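Local coordinates for protein malate dehydrogenase (Porphyromonas gingivalis, PDB 3FI9) that probably oxidises malate to oxaloacetate with NAD as hydride acceptor, as a two-subunit member of the lactate and malate dehydrogenase superfamily, at residues A25-M30 / S239-S244; T65-S68 / E72-T75. All blocks are in the same frame, centred on the assembly; numbering follows the deposited sequence.

Contact 1. Residues A25-M30 / S239-S244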
loop_
_atom_site.group_PDB
_atom_site.type_symbol
_atom_site.label_atom_id
_atom_site.label_comp_id
_atom_site.label_asym_id
_atom_site.label_seq_id
_atom_site.Cartn_x
_atom_site.Cartn_y
_atom_site.Cartn_z
ATOM N N ALA A 25 -7.143 1.374 -2.594
ATOM C CA ALA A 25 -7.732 0.132 -3.030
ATOM C C ALA A 25 -6.986 -1.032 -2.421
ATOM O O ALA A 25 -7.595 -1.988 -1.969
ATOM C CB ALA A 25 -7.680 0.019 -4.595
ATOM N N GLN A 26 -5.667 -0.970 -2.455
ATOM C CA GLN A 26 -4.831 -2.034 -1.895
ATOM C C GLN A 26 -5.059 -2.080 -0.374
ATOM O O GLN A 26 -5.144 -3.130 0.206
ATOM C CB GLN A 26 -3.346 -1.771 -2.238
ATOM C CG GLN A 26 -2.393 -2.840 -1.534
ATOM C CD GLN A 26 -0.927 -2.546 -1.787
ATOM O OE1 GLN A 26 -0.570 -1.746 -2.658
ATOM N NE2 GLN A 26 -0.061 -3.161 -0.982
ATOM N N THR A 27 -5.179 -0.920 0.268
ATOM C CA THR A 27 -5.364 -0.905 1.711
ATOM C C THR A 27 -6.712 -1.479 2.125
ATOM O O THR A 27 -6.817 -2.245 3.120
ATOM C CB THR A 27 -5.162 0.529 2.260
ATOM O OG1 THR A 27 -3.829 0.952 1.930
ATOM C CG2 THR A 27 -5.360 0.596 3.813
ATOM N N ALA A 28 -7.751 -1.096 1.404
ATOM C CA ALA A 28 -9.091 -1.602 1.725
ATOM C C ALA A 28 -9.154 -3.120 1.550
ATOM O O ALA A 28 -9.748 -3.837 2.372
ATOM C CB ALA A 28 -10.117 -0.952 0.797
ATOM N N ALA A 29 -8.538 -3.605 0.486
ATOM C CA ALA A 29 -8.481 -5.053 0.259
ATOM C C ALA A 29 -7.679 -5.764 1.341
ATOM O O ALA A 29 -8.108 -6.793 1.853
ATOM C CB ALA A 29 -7.908 -5.344 -1.155
ATOM N N MET A 30 -6.502 -5.241 1.712
ATOM C CA MET A 30 -5.752 -5.893 2.783
ATOM C C MET A 30 -6.530 -5.959 4.079
ATOM O O MET A 30 -6.434 -6.940 4.840
ATOM C CB MET A 30 -4.420 -5.147 3.067
ATOM C CG MET A 30 -3.371 -5.302 1.969
ATOM S SD MET A 30 -1.830 -4.309 2.140
ATOM C CE MET A 30 -1.228 -5.143 3.685
ATOM N N SER A 239 0.382 8.049 3.110
ATOM C CA SER A 239 -0.246 8.370 4.405
ATOM C C SER A 239 -1.718 8.838 4.319
ATOM O O SER A 239 -2.540 8.371 5.094
ATOM C CB SER A 239 0.629 9.265 5.317
ATOM O OG SER A 239 1.042 10.476 4.632
ATOM N N PRO A 240 -2.053 9.746 3.368
ATOM C CA PRO A 240 -3.442 10.131 3.276
ATOM C C PRO A 240 -4.306 8.932 2.947
ATOM O O PRO A 240 -5.428 8.872 3.386
ATOM C CB PRO A 240 -3.495 11.125 2.104
ATOM C CG PRO A 240 -2.204 10.984 1.384
ATOM C CD PRO A 240 -1.206 10.404 2.337
ATOM N N SER A 241 -3.777 8.009 2.164
ATOM C CA SER A 241 -4.522 6.816 1.779
ATOM C C SER A 241 -4.783 5.949 2.988
ATOM O O SER A 241 -5.936 5.634 3.337
ATOM C CB SER A 241 -3.729 6.004 0.753
ATOM O OG SER A 241 -4.281 4.689 0.711
ATOM N N TYR A 242 -3.704 5.538 3.650
ATOM C CA TYR A 242 -3.848 4.625 4.768
ATOM C C TYR A 242 -4.784 5.213 5.859
ATOM O O TYR A 242 -5.680 4.541 6.358
ATOM C CB TYR A 242 -2.476 4.303 5.380
ATOM C CG TYR A 242 -2.602 3.426 6.574
ATOM C CD1 TYR A 242 -2.848 2.057 6.438
ATOM C CD2 TYR A 242 -2.433 3.947 7.842
ATOM C CE1 TYR A 242 -2.963 1.229 7.585
ATOM C CE2 TYR A 242 -2.569 3.149 8.946
ATOM C CZ TYR A 242 -2.844 1.811 8.813
ATOM O OH TYR A 242 -2.916 1.065 9.971
ATOM N N VAL A 243 -4.602 6.487 6.186
ATOM C CA VAL A 243 -5.361 7.076 7.315
ATOM C C VAL A 243 -6.878 7.165 6.978
ATOM O O VAL A 243 -7.756 6.753 7.776
ATOM C CB VAL A 243 -4.731 8.418 7.781
ATOM C CG1 VAL A 243 -5.634 9.110 8.831
ATOM C CG2 VAL A 243 -3.285 8.139 8.348
ATOM N N SER A 244 -7.156 7.612 5.750
ATOM C CA SER A 244 -8.528 7.644 5.232
ATOM C C SER A 244 -9.183 6.256 5.279
ATOM O O SER A 244 -10.364 6.111 5.616
ATOM C CB SER A 244 -8.508 8.162 3.788
ATOM O OG SER A 244 -8.052 9.543 3.750
#

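Contact 2. Residues T65-S68 / E72-T75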
loop_
_atom_site.group_PDB
_atom_site.type_symbol
_atom_site.label_atom_id
_atom_site.label_comp_id
_atom_site.label_asym_id
_atom_site.label_seq_id
_atom_site.Cartn_x
_atom_site.Cartn_y
_atom_site.Cartn_z
ATOM N N THR A 65 -14.612 -4.538 -8.665
ATOM C CA THR A 65 -15.259 -3.997 -9.841
ATOM C C THR A 65 -14.595 -2.652 -10.130
ATOM O O THR A 65 -14.051 -2.004 -9.230
ATOM C CB THR A 65 -16.820 -3.855 -9.739
ATOM O OG1 THR A 65 -17.211 -3.153 -8.544
ATOM C CG2 THR A 65 -17.549 -5.237 -9.816
ATOM N N PHE A 66 -14.585 -2.246 -11.387
ATOM C CA PHE A 66 -14.125 -0.895 -11.692
ATOM C C PHE A 66 -14.968 -0.320 -12.790
ATOM O O PHE A 66 -15.492 -1.060 -13.640
ATOM C CB PHE A 66 -12.648 -0.823 -12.015
ATOM C CG PHE A 66 -12.232 -1.583 -13.247
ATOM C CD1 PHE A 66 -12.080 -0.925 -14.470
ATOM C CD2 PHE A 66 -11.974 -2.942 -13.183
ATOM C CE1 PHE A 66 -11.677 -1.632 -15.608
ATOM C CE2 PHE A 66 -11.567 -3.641 -14.324
ATOM C CZ PHE A 66 -11.431 -2.998 -15.519
ATOM N N THR A 67 -15.109 0.999 -12.768
ATOM C CA THR A 67 -15.965 1.663 -13.729
ATOM C C THR A 67 -15.673 3.157 -13.798
ATOM O O THR A 67 -15.238 3.782 -12.801
ATOM C CB THR A 67 -17.491 1.406 -13.395
ATOM O OG1 THR A 67 -18.316 2.057 -14.369
ATOM C CG2 THR A 67 -17.874 1.972 -12.028
ATOM N N SER A 68 -15.898 3.729 -14.984
ATOM C CA SER A 68 -15.870 5.193 -15.169
ATOM C C SER A 68 -17.264 5.813 -15.271
ATOM O O SER A 68 -17.391 6.997 -15.632
ATOM C CB SER A 68 -15.068 5.579 -16.406
ATOM O OG SER A 68 -13.747 5.140 -16.256
ATOM N N GLU A 72 -23.073 3.528 -12.096
ATOM C CA GLU A 72 -22.698 2.142 -11.799
ATOM C C GLU A 72 -21.926 2.017 -10.486
ATOM O O GLU A 72 -22.197 1.126 -9.666
ATOM C CB GLU A 72 -21.845 1.601 -12.945
ATOM C CG GLU A 72 -22.675 1.259 -14.158
ATOM C CD GLU A 72 -21.834 0.676 -15.267
ATOM O OE1 GLU A 72 -20.585 0.680 -15.123
ATOM O OE2 GLU A 72 -22.426 0.220 -16.272
ATOM N N ALA A 73 -21.005 2.943 -10.293
ATOM C CA ALA A 73 -20.104 3.002 -9.128
ATOM C C ALA A 73 -20.867 3.270 -7.836
ATOM O O ALA A 73 -20.595 2.661 -6.801
ATOM C CB ALA A 73 -19.054 4.096 -9.353
ATOM N N LEU A 74 -21.800 4.221 -7.877
ATOM C CA LEU A 74 -22.545 4.546 -6.642
ATOM C C LEU A 74 -23.757 3.649 -6.375
ATOM O O LEU A 74 -24.252 3.554 -5.250
ATOM C CB LEU A 74 -22.916 6.033 -6.629
ATOM C CG LEU A 74 -21.720 6.992 -6.559
ATOM C CD1 LEU A 74 -22.186 8.399 -6.311
ATOM C CD2 LEU A 74 -20.776 6.548 -5.455
ATOM N N THR A 75 -24.255 2.958 -7.389
ATOM C CA THR A 75 -25.383 2.022 -7.139
ATOM C C THR A 75 -25.050 0.935 -6.120
ATOM O O THR A 75 -24.075 0.209 -6.290
ATOM C CB THR A 75 -25.909 1.410 -8.481
ATOM O OG1 THR A 75 -26.309 2.492 -9.345
ATOM C CG2 THR A 75 -27.095 0.504 -8.228
#

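Contact 1. Residues A25-M30 / S239-S244
Thr27 meets Ser241 and Tyr242 in a small, fully buried helix-to-helix contact that joins the NAD-binding part of the chain to its C-terminal alpha/beta part. Within segments 25-30 and 239-244 the CA atoms of Thr27 and Tyr242 are nearest, 6.5 Å apart, and only about 112 Å² is buried between the two. Thr27 does most of the work, and its two branches divide the task. Its methyl, placed anti to the backbone N (chi1 -60° for OG1), reaches the Tyr242 ring obliquely, with Thr27 CG2 3.9 Å from Tyr242 CD1; the two side chains cross at about a right angle. The hydroxyl branch lies beside Ser241, but Thr27 OG1 and Ser241 OG are 4.0 Å apart, too far for a bond. Each is held instead by Asn23, one turn back on helix 19-30: Thr27 OG1 bonds to its carbonyl oxygen and Ser241 OG to its side-chain OD1, so Asn23 ties the helices together where the two hydroxyls do not. Met24 also packs against Ser241. Pro240, Val243 and Ser244 pack on Leu150 of strand 147-150, while Ala25 and Ala28 pack helix 19-30 onto strand 37-40, and the second subunit closes over the pair, its Phe59 ring meeting Tyr242.

Contact 2. Residues T65-S68 / E72-T75
A short loop at Ser68 and Asp69 joins strand 65-67 to the short helix 70-74. Across segments 65-68 and 72-75 the backbones come nearest at Thr67 and Ala73, where the CA atoms are 6.3 Å apart. Thr67 ends the strand in an extended conformation and directs its CB at the helix. Its side chain is the whole of the strand's share in the contact, with one branch for each helix residue it meets. The hydroxyl donates to the carboxylate of Glu72, Thr67 OG1 to Glu72 OE1 being 2.8 Å; the donor arrives on the anti side of that oxygen, 22° out of the carboxylate plane. At chi1 -179° the hydroxyl lies opposite the backbone N, which leaves the methyl between N and the carbonyl carbon, toward the helix, and Thr67 CG2 packs 3.6 Å from Ala73 CB. Strand 65-67 is an edge strand, within this chain, of the parallel Rossmann part of a mixed sheet, paired through its backbone with strand 37-40. With helix 70-74 and strand 77-82 it forms a beta-alpha-beta crossover that passes strands 37-40 and 10-14; on the way Ala73 touches Tyr40, and its carbonyl oxygen bonds to Thr12 OG1. Glu72 reaches Thr67 by an extended chain beyond CG. Thr67 OG1 has a second partner in the backbone N of Asp69, whose carboxylate in turn accepts from Glu72 N, so three residues around the loop are linked. Phe66, its CB directed away from the helix, packs against helix 44-57.

Contact 1 joins the NAD-binding part to the C-terminal part, whereas contact 2 lies wholly in the former, at the edge of the sheet. Their centres lie 19 Å apart and their nearest atoms about 8 Å, without touching; strand 37-40 is shared, meeting segment 25-30 by side-chain packing and segment 65-68 by backbone bonds. Contact 1 is the nearer to the predicted cofactor site, with the Ser241 side chain about 4 Å from that of Ile20. The Thr67 side chain is about 9 Å from those of Asp41 and Ala16, also predicted to bind NAD.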